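Local coordinates for quinonprotein alcohol dehydrogenase-like protein (PDB 4R5O) that is of unknown function but binds calcium ions and joins an immunoglobulin-like beta-sandwich domain to a seven-bladed beta-propeller, at residues T201-R206 / N215-N220; N186-T191 / L223-N228; A333-N338 / L379-G384. All coordinates share one frame; numbering follows the deposited sequence.

Overall arrangement
Interactions 1 and 2 touch one another and both reach the four-stranded propeller blade made by residues 189-220; interaction 3 stands apart, about 27 Å from interaction 2 between centres. Interaction 1 is the outer hairpin of that blade, partly buried, bonded along its backbones and carrying a cluster of charges. Interaction 2 is the most buried of the three: it sets the blade's first strand against the chain leaving for the next blade, through van der Waals contacts and a water. Thr-201 links the two, bonding to both Gly-189 and Phe-226. Interaction 3 is a meeting of two partly exposed loops, whose direct hydrogen bonds both come from one glutamine amide.

Interaction 1. Residues T201-R206 / N215-N220; sequences TGDGIR and NVRIKN
Asp-203 and Arg-217 meet flat against each other: the carboxylate lies over one face of the guanidinium, the two planes 12° apart, with OD2 of Asp-203 3.4 Å from NH2 of Arg-217. No N-H points at OD2, and this salt bridge rests on charge alone. A weak bond from the same NH2 reaches the backbone O of Asp-203. Arg-206 takes the carboxylate differently, side-on, its NE going to OD1 and its NH2 to OD2 of Asp-203 (2.7 Å), both on syn lone pairs. The extended Arg-206 side chain also carries NH1 to Asn-215 OD1 at 2.9 Å, with the oxygen in the guanidinium plane. Asp-203 is shared by both arginines, edge and face, and its charge probably offsets their repulsion.

The cluster lies on one face of a propeller blade's outer hairpin, strands 204-209 and 215-220, whose register a classic beta bulge shifts by one: Ile-218 and Lys-219 both face Ile-205. The O of Ile-205 accepts from both, at 2.8 Å from Ile-218 N and 3.1 Å from Lys-219 N, while Ile-205 N returns a bond to Lys-219 O. Packing is close on the opposite face, where the buried Ile-205 lays CD1 against CD of Lys-219 at 3.9 Å, and both side chains touch Tyr-251 of strand 246-252. Beyond CD the contact loosens: the lysine chain stays extended and leads its NZ away, to a long, weak ion pair with Glu-221. Asn-220, exposed, starts away from strand 204-209, but its ND2 lies over the centre of the other face of the Arg-217 guanidinium.

Interaction 2. Residues N186-T191 / L223-N228; sequences NLSGLT and LLCFYN
Ser-188, whose side chain touches Cys-225, shares a loosely held water with Tyr-227: the water donates to the backbone O of Ser-188 at 3.3 Å and, weakly, to the backbone O of Tyr-227. It also accepts a long, weak bond from Leu-190 N, and of the three backbone groups that surround it two are joined by weak bonds. The O of Ser-188 has a further partner in a bound polyether, probably left from the crystallisation liquor. Direct contact is made by van der Waals touch. SG of Cys-225, anti to its own backbone N (chi1 -174°), reaches across to OG of Ser-188 at 3.5 Å and to Gly-189 N at 3.7 Å. The same sulfur lies over one face of the Tyr-227 ring, toward its rim. Next to it the backbones draw together, CA of Gly-189 standing 3.3 Å from O of Phe-226. Farther along, OG1 of Thr-191, hydrogen-bonded to Ser-229 OG, comes to the edge of the Phe-226 ring, 3.9 Å from CD2, and that ring also meets Tyr-251, Leu-199 and Val-236. Thr-201 OG1 takes the Phe-226 N-H and bonds weakly to Gly-189 O, a second polar link between the segments. Strand 189-192 opens one blade and residues 223-228 lead from that blade's last strand into strand 228-232, a blade-to-blade crossing typical of the beta-propeller.

Interaction 3. Residues A333-N338 / L379-G384; sequences ASETEN and LNQQSG
Gln-381 puts its side-chain amide between two backbone groups of the loop 333-338. NE2 donates to the O of Ala-333 at 2.9 Å, arriving in the plane of that carbonyl, and OE1 accepts from Glu-335 N at 2.8 Å, with the N-H coming from above the amide carbonyl's plane. Both ends of one amide are therefore used, spanning Ser-334. The glutamine chain bends at chi2 (-61°), which turns CD back from an extended path. Over this amide lies the carboxylate of Glu-335: the two side chains cross at about a right angle, yet their end groups are stacked with planes 14° apart. OE1 of Glu-335 is 3.5 Å from CG of Gln-381, and CG of Glu-335 is 3.7 Å from CD of Gln-381. On the buried side, CD2 of Leu-379 rests 3.9 Å from CA of Ser-334, next to the serine CB.

Each loop is shaped from within. Ser-334 OG accepts from Thr-336 N and, with a shorter bond, from Glu-337 N, which makes both an ST turn and an ST motif. In the other loop Asn-380 does the same, with an Asx turn and Asx motif, its OD1 taking Gln-382 N at 3.0 Å and also Ser-383 N, while its backbone O takes Gly-384 N. Farther out, ND2 of Asn-380 bonds to Tyr-387 OH, and Thr-336 O to Lys-284 NZ. These loops follow strands 332-333 and 371-379 and belong to neighbouring propeller blades, away from the calcium sites. Because the bridging amide is neutral, it can join blade to blade by directed bonds without bringing a charge to the loop backbone, and the Glu-335 carboxylate adds contact rather than a salt bridge.

Interaction 1. Residues T201-R206 / N215-N220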
# COMPACT_ATOMS: atom_id res chain seq x y z
N THR A 201 9.52 -15.03 -0.67
CA THR A 201 9.54 -16.30 0.07
C THR A 201 8.09 -16.81 0.24
O THR A 201 7.11 -16.05 0.03
CB THR A 201 10.28 -16.11 1.41
OG1 THR A 201 9.68 -15.06 2.14
CG2 THR A 201 11.79 -15.75 1.22
N GLY A 202 7.96 -18.09 0.56
CA GLY A 202 6.69 -18.78 0.71
C GLY A 202 6.81 -20.27 0.45
O GLY A 202 6.15 -21.07 1.11
N ASP A 203 7.70 -20.65 -0.49
CA ASP A 203 8.03 -22.02 -0.90
C ASP A 203 9.55 -22.23 -0.89
O ASP A 203 10.07 -23.15 -1.53
CB ASP A 203 7.46 -22.29 -2.30
CG ASP A 203 7.97 -21.42 -3.45
OD1 ASP A 203 8.81 -20.51 -3.19
OD2 ASP A 203 7.50 -21.63 -4.59
N GLY A 204 10.23 -21.37 -0.14
CA GLY A 204 11.69 -21.31 -0.02
C GLY A 204 12.11 -19.87 -0.22
O GLY A 204 11.43 -18.98 0.27
N ILE A 205 13.20 -19.63 -0.97
CA ILE A 205 13.71 -18.27 -1.22
C ILE A 205 13.90 -18.04 -2.72
O ILE A 205 14.61 -18.81 -3.39
CB ILE A 205 15.04 -17.96 -0.46
CG1 ILE A 205 14.93 -18.30 1.04
CG2 ILE A 205 15.50 -16.50 -0.71
CD1 ILE A 205 16.22 -18.35 1.74
N ARG A 206 13.32 -16.93 -3.20
CA ARG A 206 13.45 -16.46 -4.58
C ARG A 206 14.04 -15.08 -4.60
O ARG A 206 13.57 -14.23 -3.84
CB ARG A 206 12.11 -16.45 -5.31
CG ARG A 206 11.41 -17.77 -5.36
CD ARG A 206 9.97 -17.49 -5.66
NE ARG A 206 9.18 -18.71 -5.76
CZ ARG A 206 8.94 -19.34 -6.90
NH1 ARG A 206 9.45 -18.89 -8.05
NH2 ARG A 206 8.19 -20.44 -6.91
N ASN A 215 12.86 -13.74 -11.57
CA ASN A 215 13.14 -14.30 -10.26
C ASN A 215 13.89 -15.61 -10.41
O ASN A 215 13.77 -16.29 -11.43
CB ASN A 215 11.87 -14.50 -9.39
CG ASN A 215 10.99 -15.63 -9.78
OD1 ASN A 215 11.10 -16.76 -9.25
ND2 ASN A 215 10.07 -15.35 -10.68
N VAL A 216 14.74 -15.92 -9.42
CA VAL A 216 15.57 -17.13 -9.36
C VAL A 216 15.20 -17.81 -8.08
O VAL A 216 15.22 -17.18 -7.03
CB VAL A 216 17.10 -16.84 -9.48
CG1 VAL A 216 17.92 -18.11 -9.33
CG2 VAL A 216 17.45 -16.12 -10.79
N ARG A 217 14.84 -19.09 -8.17
CA ARG A 217 14.50 -19.89 -7.01
C ARG A 217 15.81 -20.47 -6.43
O ARG A 217 16.35 -21.43 -6.96
CB ARG A 217 13.48 -20.97 -7.41
CG ARG A 217 12.78 -21.62 -6.27
CD ARG A 217 11.62 -22.48 -6.72
NE ARG A 217 10.97 -23.08 -5.56
CZ ARG A 217 9.96 -23.92 -5.62
NH1 ARG A 217 9.47 -24.30 -6.79
NH2 ARG A 217 9.43 -24.42 -4.51
N ILE A 218 16.33 -19.82 -5.38
CA ILE A 218 17.61 -20.15 -4.74
C ILE A 218 17.45 -21.33 -3.80
O ILE A 218 18.16 -22.32 -3.90
CB ILE A 218 18.13 -18.92 -3.99
CG1 ILE A 218 18.42 -17.76 -4.94
CG2 ILE A 218 19.37 -19.28 -3.18
CD1 ILE A 218 18.48 -16.44 -4.12
N LYS A 219 16.52 -21.23 -2.88
CA LYS A 219 16.25 -22.28 -1.91
C LYS A 219 14.82 -22.76 -2.13
O LYS A 219 13.90 -21.96 -2.30
CB LYS A 219 16.49 -21.77 -0.48
CG LYS A 219 16.36 -22.82 0.62
CD LYS A 219 16.73 -22.21 1.95
CE LYS A 219 16.72 -23.20 3.09
NZ LYS A 219 17.09 -22.56 4.38
N ASN A 220 14.66 -24.07 -2.17
CA ASN A 220 13.36 -24.70 -2.38
C ASN A 220 13.04 -25.49 -1.12
O ASN A 220 13.62 -26.54 -0.88
CB ASN A 220 13.42 -25.54 -3.66
CG ASN A 220 12.13 -26.11 -4.15
OD1 ASN A 220 11.16 -26.31 -3.40
ND2 ASN A 220 12.09 -26.41 -5.44

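Interaction 2. Residues N186-T191 / L223-N228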
# COMPACT_ATOMS: atom_id res chain seq x y z
N ASN A 186 0.92 -18.75 -3.81
CA ASN A 186 1.05 -18.92 -2.35
C ASN A 186 2.38 -18.39 -1.81
O ASN A 186 3.03 -19.01 -0.95
CB ASN A 186 0.89 -20.40 -1.98
CG ASN A 186 -0.42 -20.99 -2.42
OD1 ASN A 186 -0.48 -22.06 -3.02
ND2 ASN A 186 -1.50 -20.25 -2.23
N LEU A 187 2.76 -17.19 -2.26
CA LEU A 187 3.98 -16.50 -1.83
C LEU A 187 3.57 -15.23 -1.14
O LEU A 187 2.97 -14.36 -1.78
CB LEU A 187 4.90 -16.25 -3.04
CG LEU A 187 5.31 -17.47 -3.87
CD1 LEU A 187 6.13 -17.05 -5.02
CD2 LEU A 187 6.04 -18.52 -3.03
N SER A 188 3.84 -15.13 0.17
CA SER A 188 3.42 -13.96 0.95
C SER A 188 4.59 -13.28 1.71
O SER A 188 4.34 -12.35 2.50
CB SER A 188 2.35 -14.38 1.96
OG SER A 188 2.85 -15.35 2.87
N GLY A 189 5.83 -13.71 1.48
CA GLY A 189 6.99 -13.13 2.15
C GLY A 189 7.76 -12.23 1.22
O GLY A 189 8.24 -12.69 0.19
N LEU A 190 7.87 -10.94 1.55
CA LEU A 190 8.59 -9.98 0.72
C LEU A 190 9.70 -9.25 1.53
O LEU A 190 9.47 -8.80 2.66
CB LEU A 190 7.61 -8.94 0.09
CG LEU A 190 8.21 -7.90 -0.89
CD1 LEU A 190 8.84 -8.58 -2.12
CD2 LEU A 190 7.20 -6.86 -1.30
N THR A 191 10.88 -9.12 0.91
CA THR A 191 12.06 -8.43 1.42
C THR A 191 12.65 -7.59 0.30
O THR A 191 12.76 -8.08 -0.81
CB THR A 191 13.11 -9.44 1.98
OG1 THR A 191 12.50 -10.42 2.83
CG2 THR A 191 14.24 -8.76 2.74
N LEU A 223 6.77 -24.42 2.38
CA LEU A 223 6.21 -23.55 3.43
C LEU A 223 7.28 -22.61 4.07
O LEU A 223 6.96 -21.94 5.06
CB LEU A 223 5.54 -24.39 4.55
CG LEU A 223 4.39 -25.33 4.13
CD1 LEU A 223 3.95 -26.17 5.29
CD2 LEU A 223 3.21 -24.56 3.52
N LEU A 224 8.52 -22.53 3.52
CA LEU A 224 9.51 -21.59 4.09
C LEU A 224 9.13 -20.19 3.63
O LEU A 224 9.17 -19.89 2.44
CB LEU A 224 10.98 -21.94 3.75
CG LEU A 224 12.06 -20.87 4.12
CD1 LEU A 224 12.09 -20.60 5.59
CD2 LEU A 224 13.42 -21.29 3.64
N CYS A 225 8.77 -19.34 4.58
CA CYS A 225 8.30 -18.00 4.35
C CYS A 225 8.90 -17.02 5.35
O CYS A 225 8.90 -17.29 6.55
CB CYS A 225 6.77 -17.98 4.42
SG CYS A 225 6.03 -16.39 3.97
N PHE A 226 9.35 -15.84 4.87
CA PHE A 226 9.77 -14.79 5.80
C PHE A 226 8.54 -13.93 6.02
O PHE A 226 8.29 -13.02 5.22
CB PHE A 226 11.01 -13.97 5.34
CG PHE A 226 12.30 -14.63 4.90
CD1 PHE A 226 12.52 -15.99 5.12
CD2 PHE A 226 13.31 -13.89 4.29
CE1 PHE A 226 13.70 -16.61 4.68
CE2 PHE A 226 14.51 -14.49 3.90
CZ PHE A 226 14.69 -15.85 4.07
N TYR A 227 7.74 -14.24 7.05
CA TYR A 227 6.52 -13.48 7.36
C TYR A 227 6.90 -12.06 7.63
O TYR A 227 6.17 -11.16 7.23
CB TYR A 227 5.74 -14.09 8.53
CG TYR A 227 5.26 -15.50 8.21
CD1 TYR A 227 4.24 -15.71 7.29
CD2 TYR A 227 5.88 -16.61 8.78
CE1 TYR A 227 3.83 -17.00 6.95
CE2 TYR A 227 5.47 -17.90 8.45
CZ TYR A 227 4.43 -18.08 7.55
OH TYR A 227 4.02 -19.34 7.21
N ASN A 228 8.09 -11.86 8.22
CA ASN A 228 8.71 -10.57 8.50
C ASN A 228 10.18 -10.70 8.36
O ASN A 228 10.73 -11.75 8.70
CB ASN A 228 8.35 -10.05 9.90
CG ASN A 228 6.89 -9.88 10.12
OD1 ASN A 228 6.28 -8.91 9.70
ND2 ASN A 228 6.30 -10.92 10.68
O HOH W 1 5.80 -9.95 4.14

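Interaction 3. Residues A333-N338 / L379-G384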
# COMPACT_ATOMS: atom_id res chain seq x y z
N ALA A 333 8.59 1.71 15.42
CA ALA A 333 9.62 2.51 16.07
C ALA A 333 9.59 3.95 15.58
O ALA A 333 9.31 4.23 14.41
CB ALA A 333 10.98 1.90 15.81
N SER A 334 9.89 4.86 16.49
CA SER A 334 10.03 6.27 16.22
C SER A 334 11.43 6.55 15.70
O SER A 334 12.40 5.95 16.18
CB SER A 334 9.75 7.08 17.48
OG SER A 334 9.97 8.46 17.25
N GLU A 335 11.54 7.45 14.71
CA GLU A 335 12.83 7.87 14.13
C GLU A 335 13.39 9.06 14.87
O GLU A 335 14.58 9.36 14.73
CB GLU A 335 12.67 8.21 12.64
CG GLU A 335 12.40 7.02 11.73
CD GLU A 335 12.09 7.33 10.28
OE1 GLU A 335 11.98 8.53 9.90
OE2 GLU A 335 11.86 6.36 9.52
N THR A 336 12.55 9.74 15.67
CA THR A 336 12.90 10.97 16.38
C THR A 336 12.93 10.79 17.90
O THR A 336 13.52 11.64 18.58
CB THR A 336 11.88 12.07 16.02
OG1 THR A 336 10.57 11.68 16.45
CG2 THR A 336 11.87 12.38 14.53
N GLU A 337 12.32 9.73 18.45
CA GLU A 337 12.31 9.47 19.89
C GLU A 337 12.68 8.01 20.16
O GLU A 337 12.47 7.16 19.32
CB GLU A 337 10.95 9.82 20.52
CG GLU A 337 10.69 11.32 20.54
CD GLU A 337 9.42 11.85 21.18
OE1 GLU A 337 8.77 11.13 21.97
OE2 GLU A 337 9.11 13.03 20.92
N ASN A 338 13.25 7.74 21.34
CA ASN A 338 13.70 6.41 21.79
C ASN A 338 12.50 5.61 22.29
O ASN A 338 12.38 5.26 23.48
CB ASN A 338 14.76 6.59 22.88
CG ASN A 338 15.94 7.41 22.42
OD1 ASN A 338 16.54 7.16 21.36
ND2 ASN A 338 16.32 8.38 23.25
N LEU A 379 3.29 4.62 12.21
CA LEU A 379 3.59 5.90 12.82
C LEU A 379 3.96 6.88 11.77
O LEU A 379 4.68 6.56 10.82
CB LEU A 379 4.73 5.76 13.84
CG LEU A 379 4.95 6.93 14.81
CD1 LEU A 379 3.91 6.91 15.92
CD2 LEU A 379 6.29 6.81 15.48
N ASN A 380 3.45 8.10 11.94
CA ASN A 380 3.80 9.25 11.13
C ASN A 380 5.06 9.85 11.76
O ASN A 380 4.98 10.37 12.87
CB ASN A 380 2.64 10.22 11.05
CG ASN A 380 2.89 11.39 10.14
OD1 ASN A 380 3.95 12.00 10.14
ND2 ASN A 380 1.89 11.75 9.38
N GLN A 381 6.21 9.76 11.07
CA GLN A 381 7.49 10.19 11.61
C GLN A 381 7.67 11.74 11.62
O GLN A 381 8.65 12.21 12.19
CB GLN A 381 8.64 9.55 10.83
CG GLN A 381 8.64 8.02 10.86
CD GLN A 381 8.78 7.36 12.22
OE1 GLN A 381 9.23 7.97 13.20
NE2 GLN A 381 8.48 6.07 12.27
N GLN A 382 6.73 12.53 11.09
CA GLN A 382 6.85 13.99 11.10
C GLN A 382 6.04 14.61 12.24
O GLN A 382 6.48 15.60 12.83
CB GLN A 382 6.39 14.59 9.75
CG GLN A 382 7.35 14.23 8.60
CD GLN A 382 6.84 14.53 7.21
OE1 GLN A 382 5.63 14.54 6.94
NE2 GLN A 382 7.77 14.62 6.26
N SER A 383 4.87 14.01 12.58
CA SER A 383 3.98 14.48 13.65
C SER A 383 4.02 13.62 14.92
O SER A 383 3.60 14.09 15.98
CB SER A 383 2.55 14.49 13.13
OG SER A 383 2.18 13.19 12.70
N GLY A 384 4.45 12.38 14.81
CA GLY A 384 4.47 11.44 15.93
C GLY A 384 3.15 10.71 16.12
O GLY A 384 2.98 9.98 17.10